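Local atomic coordinates of SusD-like carbohydrate binding protein BF1063 (Bacteroides fragilis NCTC 9343, PDB entry 3I4G), a protein that probably binds carbohydrate at the outer membrane of Bacteroides fragilis, as a member of the SusD family of glycan-capturing proteins. Residues F127-S138 with A199-L210; E191-A199 with E250-L258. All coordinates share one frame; numbering follows the deposited sequence. Where two conformers were deposited one is given.

Interaction 1 of 2, residues F127-S138 with A199-L210; sequences FLRATQYFYLAS and AALAFLGRTCML
A buried aromatic cluster of Phe-127, Phe-134 and Phe-203 joins two helices that run in nearly the same direction, at 23° with their axes 11.0 Å apart. Phe-203 projects from 199-210 as a knob into a hole lined by Phe-127, Thr-131, Phe-134 and Tyr-135. Thr-131 CG2 sits over the face of the Phe-203 ring, a CH-pi contact 3.9 Å from the centroid and almost on the normal. Phe-127 turns its edge toward the Phe-203 face in an offset edge-to-face pair, while Phe-203 in turn offers its own edge to the face of Phe-134, with the two planes at 89°.

The knobs-into-holes packing is reciprocal: Phe-134 enters the hole formed by Phe-203, Arg-206, Thr-207 and Leu-210. The helix pair is consistent with the TPR-related helical scaffold of the SusD family. With CG anti to the backbone N (chi1 165°), the Phe-134 ring reaches across the interface, where CE1 lies 3.7 Å from Leu-210 CD1 and CZ 3.7 Å from Arg-206 CB. Ser-138 OG lies over the opposite face of this ring from Phe-203 and donates to Phe-134 O. Thr-207 OG1, 3.4 Å from Phe-134 CD1, donates to Phe-203 O, which also accepts from Thr-207 N, on the opposite face of its carbonyl plane.

Tyr-135 OH sits at the rim of Phe-203, 3.5 Å from CZ of that ring. Water 1 lies 2.6 Å from Tyr-135 OH and accepts from Arg-206 NH1; Trp-48 also bonds to the hydroxyl, and Glu-389 forms a salt bridge with Arg-206.

Interaction 2 of 2, residues E191-A199 with E250-L258; sequences EAGRACKQA and ENIFYIQYL
Two waters carry the polar link between 191-199 and 250-258, bridging backbones whose direct contacts are mainly apolar. Water 3 donates to Arg-194 O and to Ile-252 O, the latter at 2.7 Å, and accepts from Cys-196 N, so three backbone groups hold it; it also lies in the plane of the Phe-253 ring, at its edge. Water 2 donates to Gly-193 O and Tyr-254 O, spanning the segments a second time.

Between these bridges Phe-253 CE1 comes within 3.6 Å of Gly-193 O, and the same CE1 atom is 4.3 Å from Ala-195 CB. The first torsion, with CG anti to the backbone N (chi1 -171°), carries the ring toward Gly-193 and Ala-195. Nearer the backbone, Phe-253 CB packs against Ala-199 CB at 3.8 Å. Ile-252 and Phe-253 form a classic beta bulge opposite Ile-385 of strand 380-386, at the corner where the chain turns between strands 251-252 and 254-257. Both residues of the bulge reach the start of helix 197-211. Ile-252 uses its CG2 branch here, 3.5 Å from Ala-199 N and 3.9 Å from Cys-196 SG. Cys-196 is the N-cap of that helix, its SG accepting a weak bond from Ala-199 N.

At the other end, Glu-191 to Arg-194 make a type II turn. Gly-193 occupies the position where its positive phi (104°) suits a residue without a side chain. The Tyr-254 ring lies alongside this turn: CE1 is 3.4 Å from Gly-193 N, and OH is 3.3 Å from Ala-192 CB. Salt bridges from Glu-191 to Arg-120 and from Arg-194 to Glu-124 tie the turn to helix 116-139.

In the fold
Helix 197-211 serves both contacts and Ala-199 belongs to each: interaction 1 uses the length of the helix, whereas interaction 2 uses its first turn and the loop leading into it. The two meet directly, Phe-127 CD2 lying 3.6 Å from Ala-195 CB and the Phe-127 and Phe-253 rings pairing edge-to-face, so the aromatic packing runs on from one to the other. Interaction 1 is almost wholly buried and joins helix to helix through interlocking rings. Interaction 2 is buried around Ile-252 and Phe-253 but partly exposed at its Ala-192 to Tyr-254 end, and joins a helix start to the bulged corner between strands 251-252 and 254-257, where two waters bridge the backbones alongside the apolar contacts.

Interaction 1 of 2, residues F127-S138 with A199-L210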
loop_
_atom_site.group_PDB
_atom_site.type_symbol
_atom_site.label_atom_id
_atom_site.label_comp_id
_atom_site.label_asym_id
_atom_site.label_seq_id
_atom_site.Cartn_x
_atom_site.Cartn_y
_atom_site.Cartn_z
ATOM N N PHE A 127 10.255 -13.048 10.586
ATOM C CA PHE A 127 9.831 -11.793 9.971
ATOM C C PHE A 127 8.541 -11.987 9.217
ATOM O O PHE A 127 7.587 -11.249 9.399
ATOM C CB PHE A 127 10.911 -11.276 9.023
ATOM C CG PHE A 127 10.429 -10.170 8.108
ATOM C CD1 PHE A 127 10.295 -8.875 8.581
ATOM C CD2 PHE A 127 10.112 -10.436 6.788
ATOM C CE1 PHE A 127 9.848 -7.859 7.744
ATOM C CE2 PHE A 127 9.671 -9.403 5.958
ATOM C CZ PHE A 127 9.538 -8.118 6.453
ATOM N N LEU A 128 8.505 -12.994 8.357
ATOM C CA LEU A 128 7.323 -13.257 7.542
ATOM C C LEU A 128 6.103 -13.569 8.407
ATOM O O LEU A 128 5.024 -13.022 8.162
ATOM C CB LEU A 128 7.593 -14.380 6.542
ATOM C CG LEU A 128 8.569 -14.019 5.435
ATOM C CD1 LEU A 128 8.985 -15.266 4.663
ATOM C CD2 LEU A 128 7.985 -12.938 4.454
ATOM N N ARG A 129 6.257 -14.398 9.436
ATOM C CA ARG A 129 5.142 -14.702 10.314
ATOM C C ARG A 129 4.654 -13.445 11.022
ATOM O O ARG A 129 3.438 -13.189 11.130
ATOM C CB ARG A 129 5.572 -15.768 11.337
ATOM C CG ARG A 129 4.480 -16.084 12.349
ATOM C CD ARG A 129 4.894 -17.190 13.327
ATOM N NE ARG A 129 6.000 -16.799 14.181
ATOM C CZ ARG A 129 6.478 -17.556 15.167
ATOM N NH1 ARG A 129 5.954 -18.738 15.424
ATOM N NH2 ARG A 129 7.469 -17.116 15.907
ATOM N N ALA A 130 5.580 -12.648 11.520
ATOM C CA ALA A 130 5.197 -11.442 12.227
ATOM C C ALA A 130 4.487 -10.413 11.348
ATOM O O ALA A 130 3.573 -9.735 11.836
ATOM C CB ALA A 130 6.391 -10.805 12.907
ATOM N N THR A 131 4.861 -10.326 10.077
ATOM C CA THR A 131 4.142 -9.421 9.201
ATOM C C THR A 131 2.677 -9.822 9.105
ATOM O O THR A 131 1.821 -8.961 9.036
ATOM C CB THR A 131 4.701 -9.285 7.774
ATOM O OG1 THR A 131 4.612 -10.525 7.062
ATOM C CG2 THR A 131 6.115 -8.722 7.750
ATOM N N GLN A 132 2.360 -11.104 9.132
ATOM C CA GLN A 132 0.956 -11.505 9.034
ATOM C C GLN A 132 0.187 -11.056 10.249
ATOM O O GLN A 132 -0.924 -10.558 10.111
ATOM C CB GLN A 132 0.849 -13.026 8.849
ATOM C CG GLN A 132 1.654 -13.565 7.675
ATOM C CD GLN A 132 1.317 -12.892 6.368
ATOM O OE1 GLN A 132 0.322 -13.228 5.730
ATOM N NE2 GLN A 132 2.164 -11.942 5.942
ATOM N N TYR A 133 0.753 -11.233 11.446
ATOM C CA TYR A 133 0.099 -10.769 12.657
ATOM C C TYR A 133 -0.002 -9.231 12.672
ATOM O O TYR A 133 -0.958 -8.702 13.189
ATOM C CB TYR A 133 0.799 -11.324 13.908
ATOM C CG TYR A 133 0.449 -12.764 14.119
ATOM C CD1 TYR A 133 -0.836 -13.116 14.471
ATOM C CD2 TYR A 133 1.383 -13.779 13.920
ATOM C CE1 TYR A 133 -1.187 -14.432 14.637
ATOM C CE2 TYR A 133 1.045 -15.109 14.125
ATOM C CZ TYR A 133 -0.244 -15.417 14.468
ATOM O OH TYR A 133 -0.666 -16.764 14.661
ATOM N N PHE A 134 0.978 -8.526 12.106
ATOM C CA PHE A 134 0.939 -7.080 12.011
ATOM C C PHE A 134 -0.285 -6.625 11.229
ATOM O O PHE A 134 -1.016 -5.737 11.684
ATOM C CB PHE A 134 2.251 -6.565 11.360
ATOM C CG PHE A 134 2.162 -5.145 10.885
ATOM C CD1 PHE A 134 2.378 -4.088 11.737
ATOM C CD2 PHE A 134 1.814 -4.870 9.577
ATOM C CE1 PHE A 134 2.241 -2.808 11.315
ATOM C CE2 PHE A 134 1.686 -3.574 9.134
ATOM C CZ PHE A 134 1.895 -2.548 10.020
ATOM N N TYR A 135 -0.517 -7.215 10.084
ATOM C CA TYR A 135 -1.692 -6.853 9.305
ATOM C C TYR A 135 -3.010 -7.353 9.945
ATOM O O TYR A 135 -3.982 -6.617 10.001
ATOM C CB TYR A 135 -1.557 -7.337 7.863
ATOM C CG TYR A 135 -0.489 -6.660 7.062
ATOM C CD1 TYR A 135 -0.654 -5.350 6.643
ATOM C CD2 TYR A 135 0.658 -7.318 6.674
ATOM C CE1 TYR A 135 0.337 -4.718 5.915
ATOM C CE2 TYR A 135 1.645 -6.698 5.960
ATOM C CZ TYR A 135 1.473 -5.386 5.594
ATOM O OH TYR A 135 2.448 -4.762 4.852
ATOM N N LEU A 136 -3.037 -8.577 10.465
ATOM C CA LEU A 136 -4.229 -9.018 11.194
ATOM C C LEU A 136 -4.580 -8.076 12.331
ATOM O O LEU A 136 -5.742 -7.717 12.542
ATOM C CB LEU A 136 -4.039 -10.429 11.707
ATOM C CG LEU A 136 -3.988 -11.556 10.681
ATOM C CD1 LEU A 136 -3.484 -12.804 11.357
ATOM C CD2 LEU A 136 -5.350 -11.768 10.057
ATOM N N ALA A 137 -3.581 -7.712 13.116
ATOM C CA ALA A 137 -3.746 -6.798 14.250
ATOM C C ALA A 137 -4.152 -5.387 13.816
ATOM O O ALA A 137 -4.800 -4.695 14.582
ATOM C CB ALA A 137 -2.430 -6.703 15.083
ATOM N N SER A 138 -3.772 -4.975 12.607
ATOM C CA SER A 138 -4.178 -3.676 12.121
ATOM C C SER A 138 -5.676 -3.589 11.846
ATOM O O SER A 138 -6.289 -2.529 12.048
ATOM C CB SER A 138 -3.422 -3.339 10.834
ATOM O OG SER A 138 -2.023 -3.172 11.053
ATOM N N ALA A 199 14.238 -4.030 6.639
ATOM C CA ALA A 199 12.823 -4.391 6.416
ATOM C C ALA A 199 12.160 -4.734 7.743
ATOM O O ALA A 199 11.041 -4.267 8.041
ATOM C CB ALA A 199 12.697 -5.551 5.406
ATOM N N ALA A 200 12.835 -5.544 8.554
ATOM C CA ALA A 200 12.290 -5.869 9.865
ATOM C C ALA A 200 12.185 -4.631 10.766
ATOM O O ALA A 200 11.207 -4.474 11.493
ATOM C CB ALA A 200 13.124 -7.012 10.527
ATOM N N LEU A 201 13.193 -3.748 10.738
ATOM C CA LEU A 201 13.118 -2.525 11.522
ATOM C C LEU A 201 11.978 -1.601 11.054
ATOM O O LEU A 201 11.393 -0.884 11.884
ATOM C CB LEU A 201 14.459 -1.744 11.506
ATOM C CG LEU A 201 15.642 -2.401 12.168
ATOM C CD1 LEU A 201 16.948 -1.679 11.816
ATOM C CD2 LEU A 201 15.398 -2.412 13.660
ATOM N N ALA A 202 11.664 -1.573 9.758
ATOM C CA ALA A 202 10.595 -0.721 9.268
ATOM C C ALA A 202 9.257 -1.243 9.752
ATOM O O ALA A 202 8.397 -0.468 10.159
ATOM C CB ALA A 202 10.631 -0.643 7.752
ATOM N N PHE A 203 9.068 -2.569 9.723
ATOM C CA PHE A 203 7.851 -3.126 10.293
ATOM C C PHE A 203 7.787 -2.964 11.808
ATOM O O PHE A 203 6.706 -2.751 12.351
ATOM C CB PHE A 203 7.653 -4.587 9.882
ATOM C CG PHE A 203 7.002 -4.719 8.547
ATOM C CD1 PHE A 203 5.621 -4.754 8.464
ATOM C CD2 PHE A 203 7.729 -4.775 7.370
ATOM C CE1 PHE A 203 4.970 -4.846 7.244
ATOM C CE2 PHE A 203 7.069 -4.893 6.137
ATOM C CZ PHE A 203 5.692 -4.882 6.087
ATOM N N LEU A 204 8.925 -3.025 12.469
ATOM C CA LEU A 204 8.974 -2.686 13.895
ATOM C C LEU A 204 8.469 -1.272 14.108
ATOM O O LEU A 204 7.653 -1.021 15.002
ATOM C CB LEU A 204 10.407 -2.804 14.432
ATOM C CG LEU A 204 10.665 -2.383 15.857
ATOM C CD1 LEU A 204 9.794 -3.210 16.824
ATOM C CD2 LEU A 204 12.139 -2.551 16.194
ATOM N N GLY A 205 8.984 -0.317 13.348
ATOM C CA GLY A 205 8.512 1.050 13.448
ATOM C C GLY A 205 7.036 1.198 13.197
ATOM O O GLY A 205 6.353 1.914 13.945
ATOM N N ARG A 206 6.498 0.544 12.166
ATOM C CA ARG A 206 5.069 0.625 11.929
ATOM C C ARG A 206 4.281 0.008 13.096
ATOM O O ARG A 206 3.213 0.524 13.476
ATOM C CB ARG A 206 4.656 -0.102 10.633
ATOM C CG ARG A 206 5.039 0.543 9.315
ATOM C CD ARG A 206 4.415 -0.259 8.198
ATOM N NE ARG A 206 4.548 0.350 6.882
ATOM C CZ ARG A 206 3.975 -0.169 5.824
ATOM N NH1 ARG A 206 3.309 -1.320 5.927
ATOM N NH2 ARG A 206 4.083 0.431 4.665
ATOM N N THR A 207 4.784 -1.077 13.654
ATOM C CA THR A 207 4.124 -1.713 14.818
ATOM C C THR A 207 4.073 -0.724 15.965
ATOM O O THR A 207 3.034 -0.546 16.610
ATOM C CB THR A 207 4.873 -2.976 15.221
ATOM O OG1 THR A 207 4.817 -3.915 14.148
ATOM C CG2 THR A 207 4.264 -3.626 16.488
ATOM N N CYS A 208 5.173 -0.045 16.236
ATOM C CA CYS A 208 5.191 0.916 17.322
ATOM C C CYS A 208 4.221 2.080 17.081
ATOM O O CYS A 208 3.611 2.592 18.017
ATOM C CB CYS A 208 6.598 1.463 17.545
ATOM S SG CYS A 208 7.843 0.311 18.144
HETATM N N MSE A 209 4.075 2.533 15.842
HETATM C CA MSE A 209 3.119 3.610 15.584
HETATM C C MSE A 209 1.685 3.112 15.858
HETATM O O MSE A 209 0.846 3.870 16.319
HETATM C CB MSE A 209 3.272 4.188 14.165
HETATM C CG MSE A 209 4.627 4.882 13.904
HETATM SE SE MSE A 209 4.589 6.035 12.324
HETATM C CE MSE A 209 3.780 4.819 11.103
ATOM N N LEU A 210 1.383 1.850 15.569
ATOM C CA LEU A 210 0.062 1.316 15.895
ATOM C C LEU A 210 -0.192 1.287 17.396
ATOM O O LEU A 210 -1.321 1.473 17.865
ATOM C CB LEU A 210 -0.117 -0.108 15.347
ATOM C CG LEU A 210 -0.340 -0.284 13.882
ATOM C CD1 LEU A 210 -0.453 -1.789 13.595
ATOM C CD2 LEU A 210 -1.600 0.482 13.426
HETATM O O HOH W 1 1.832 -2.499 3.628
#

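Interaction 2 of 2, residues E191-A199 with E250-L258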
loop_
_atom_site.group_PDB
_atom_site.type_symbol
_atom_site.label_atom_id
_atom_site.label_comp_id
_atom_site.label_asym_id
_atom_site.label_seq_id
_atom_site.Cartn_x
_atom_site.Cartn_y
_atom_site.Cartn_z
ATOM N N GLU A 191 19.838 -12.082 -4.374
ATOM C CA GLU A 191 18.938 -12.232 -3.246
ATOM C C GLU A 191 17.834 -11.151 -3.235
ATOM O O GLU A 191 17.087 -10.998 -2.265
ATOM C CB GLU A 191 19.764 -12.237 -1.947
ATOM C CG GLU A 191 20.560 -13.521 -1.759
ATOM C CD GLU A 191 21.419 -13.533 -0.518
ATOM O OE1 GLU A 191 21.303 -12.604 0.291
ATOM O OE2 GLU A 191 22.240 -14.473 -0.444
ATOM N N ALA A 192 17.641 -10.461 -4.370
ATOM C CA ALA A 192 16.589 -9.463 -4.464
ATOM C C ALA A 192 15.257 -10.029 -4.050
ATOM O O ALA A 192 14.870 -11.085 -4.540
ATOM C CB ALA A 192 16.493 -8.923 -5.910
ATOM N N GLY A 193 14.575 -9.329 -3.147
ATOM C CA GLY A 193 13.298 -9.767 -2.630
ATOM C C GLY A 193 13.400 -10.332 -1.229
ATOM O O GLY A 193 12.425 -10.349 -0.496
ATOM N N ARG A 194 14.576 -10.807 -0.846
ATOM C CA ARG A 194 14.768 -11.368 0.517
ATOM C C ARG A 194 14.731 -10.257 1.560
ATOM O O ARG A 194 15.133 -9.107 1.294
ATOM C CB ARG A 194 16.086 -12.116 0.627
ATOM C CG ARG A 194 16.264 -13.277 -0.333
ATOM C CD ARG A 194 15.732 -14.585 0.138
ATOM N NE ARG A 194 16.461 -15.174 1.284
ATOM C CZ ARG A 194 17.557 -15.923 1.232
ATOM N NH1 ARG A 194 18.222 -16.119 0.111
ATOM N NH2 ARG A 194 18.062 -16.400 2.352
ATOM N N ALA A 195 14.236 -10.578 2.746
ATOM C CA ALA A 195 14.128 -9.610 3.853
ATOM C C ALA A 195 15.469 -9.233 4.469
ATOM O O ALA A 195 16.239 -10.100 4.826
ATOM C CB ALA A 195 13.202 -10.154 4.959
ATOM N N CYS A 196 15.730 -7.938 4.573
ATOM C CA CYS A 196 16.908 -7.451 5.243
ATOM C C CYS A 196 16.595 -6.874 6.630
ATOM O O CYS A 196 15.444 -6.691 7.002
ATOM C CB CYS A 196 17.624 -6.397 4.387
ATOM S SG CYS A 196 16.778 -4.851 4.214
ATOM N N LYS A 197 17.643 -6.583 7.380
ATOM C CA LYS A 197 17.545 -6.017 8.703
ATOM C C LYS A 197 16.611 -4.814 8.707
ATOM O O LYS A 197 15.713 -4.683 9.532
ATOM C CB LYS A 197 18.963 -5.612 9.161
ATOM C CG LYS A 197 19.047 -5.019 10.535
ATOM C CD LYS A 197 20.491 -4.676 10.947
ATOM C CE LYS A 197 21.485 -5.826 10.854
ATOM N NZ LYS A 197 21.143 -6.881 11.856
ATOM N N GLN A 198 16.840 -3.905 7.769
ATOM C CA GLN A 198 16.029 -2.688 7.663
ATOM C C GLN A 198 14.564 -2.956 7.356
ATOM O O GLN A 198 13.711 -2.147 7.755
ATOM C CB GLN A 198 16.638 -1.747 6.615
ATOM C CG GLN A 198 17.965 -1.116 7.035
ATOM C CD GLN A 198 19.198 -1.908 6.629
ATOM O OE1 GLN A 198 19.162 -3.161 6.437
ATOM N NE2 GLN A 198 20.316 -1.177 6.454
ATOM N N ALA A 199 14.238 -4.030 6.639
ATOM C CA ALA A 199 12.823 -4.391 6.416
ATOM C C ALA A 199 12.160 -4.734 7.743
ATOM O O ALA A 199 11.041 -4.267 8.041
ATOM C CB ALA A 199 12.697 -5.551 5.406
ATOM N N GLU A 250 16.691 2.934 -2.178
ATOM C CA GLU A 250 15.476 3.397 -1.490
ATOM C C GLU A 250 14.486 2.269 -1.189
ATOM O O GLU A 250 13.874 2.245 -0.112
ATOM C CB GLU A 250 14.773 4.474 -2.308
ATOM C CG GLU A 250 13.425 4.905 -1.727
ATOM C CD GLU A 250 12.965 6.268 -2.141
ATOM O OE1 GLU A 250 13.690 6.967 -2.872
ATOM O OE2 GLU A 250 11.852 6.637 -1.683
ATOM N N ASN A 251 14.329 1.338 -2.117
ATOM C CA ASN A 251 13.356 0.255 -1.972
ATOM C C ASN A 251 13.956 -0.829 -1.068
ATOM O O ASN A 251 14.756 -1.636 -1.486
ATOM C CB ASN A 251 12.937 -0.300 -3.332
ATOM C CG ASN A 251 12.073 0.666 -4.123
ATOM O OD1 ASN A 251 11.469 1.589 -3.553
ATOM N ND2 ASN A 251 12.031 0.478 -5.444
ATOM N N ILE A 252 13.539 -0.803 0.185
ATOM C CA ILE A 252 14.068 -1.671 1.244
ATOM C C ILE A 252 13.469 -3.060 1.162
ATOM O O ILE A 252 14.190 -4.046 1.264
ATOM C CB ILE A 252 13.813 -1.026 2.606
ATOM C CG1 ILE A 252 14.727 0.192 2.771
ATOM C CG2 ILE A 252 14.066 -2.020 3.759
ATOM C CD1 ILE A 252 14.348 1.152 3.915
ATOM N N PHE A 253 12.151 -3.130 1.007
ATOM C CA PHE A 253 11.423 -4.403 0.892
ATOM C C PHE A 253 10.428 -4.236 -0.243
ATOM O O PHE A 253 9.738 -3.225 -0.311
ATOM C CB PHE A 253 10.759 -4.814 2.219
ATOM C CG PHE A 253 10.187 -6.211 2.198
ATOM C CD1 PHE A 253 11.011 -7.311 2.135
ATOM C CD2 PHE A 253 8.822 -6.425 2.244
ATOM C CE1 PHE A 253 10.482 -8.589 2.035
ATOM C CE2 PHE A 253 8.304 -7.723 2.174
ATOM C CZ PHE A 253 9.127 -8.785 2.061
ATOM N N TYR A 254 10.310 -5.231 -1.102
ATOM C CA TYR A 254 9.492 -5.138 -2.304
ATOM C C TYR A 254 9.109 -6.501 -2.798
ATOM O O TYR A 254 9.690 -7.536 -2.378
ATOM C CB TYR A 254 10.275 -4.383 -3.395
ATOM C CG TYR A 254 11.672 -4.888 -3.614
ATOM C CD1 TYR A 254 11.901 -6.049 -4.366
ATOM C CD2 TYR A 254 12.772 -4.221 -3.072
ATOM C CE1 TYR A 254 13.227 -6.513 -4.561
ATOM C CE2 TYR A 254 14.051 -4.667 -3.275
ATOM C CZ TYR A 254 14.278 -5.795 -4.016
ATOM O OH TYR A 254 15.587 -6.248 -4.197
ATOM N N ILE A 255 8.142 -6.532 -3.716
ATOM C CA ILE A 255 7.755 -7.743 -4.425
ATOM C C ILE A 255 8.179 -7.597 -5.880
ATOM O O ILE A 255 7.758 -6.651 -6.558
ATOM C CB ILE A 255 6.237 -8.004 -4.361
ATOM C CG1 ILE A 255 5.654 -7.864 -2.952
ATOM C CG2 ILE A 255 5.974 -9.376 -4.951
ATOM C CD1 ILE A 255 6.332 -8.756 -1.871
ATOM N N GLN A 256 9.046 -8.503 -6.341
ATOM C CA GLN A 256 9.486 -8.521 -7.708
ATOM C C GLN A 256 8.721 -9.609 -8.456
ATOM O O GLN A 256 8.697 -10.750 -8.007
ATOM C CB GLN A 256 10.990 -8.785 -7.806
ATOM C CG GLN A 256 11.475 -8.917 -9.225
ATOM C CD GLN A 256 12.950 -9.041 -9.295
ATOM O OE1 GLN A 256 13.515 -10.073 -8.882
ATOM N NE2 GLN A 256 13.589 -8.049 -9.848
ATOM N N TYR A 257 8.143 -9.267 -9.600
ATOM C CA TYR A 257 7.452 -10.176 -10.497
ATOM C C TYR A 257 8.301 -10.356 -11.744
ATOM O O TYR A 257 8.705 -9.386 -12.362
ATOM C CB TYR A 257 6.094 -9.601 -10.842
ATOM C CG TYR A 257 5.170 -9.393 -9.677
ATOM C CD1 TYR A 257 5.156 -8.215 -8.971
ATOM C CD2 TYR A 257 4.248 -10.371 -9.322
ATOM C CE1 TYR A 257 4.303 -8.021 -7.904
ATOM C CE2 TYR A 257 3.391 -10.201 -8.259
ATOM C CZ TYR A 257 3.424 -9.034 -7.563
ATOM O OH TYR A 257 2.537 -8.851 -6.530
ATOM N N LEU A 258 8.554 -11.607 -12.106
ATOM C CA LEU A 258 9.322 -11.995 -13.290
ATOM C C LEU A 258 8.386 -12.722 -14.210
ATOM O O LEU A 258 7.741 -13.713 -13.826
ATOM C CB LEU A 258 10.504 -12.873 -12.920
ATOM C CG LEU A 258 11.560 -12.266 -11.998
ATOM C CD1 LEU A 258 12.649 -13.307 -11.772
ATOM C CD2 LEU A 258 12.184 -10.995 -12.539
HETATM O O HOH W 2 9.982 -10.202 -1.867
HETATM O O HOH W 3 14.380 -6.536 2.366
#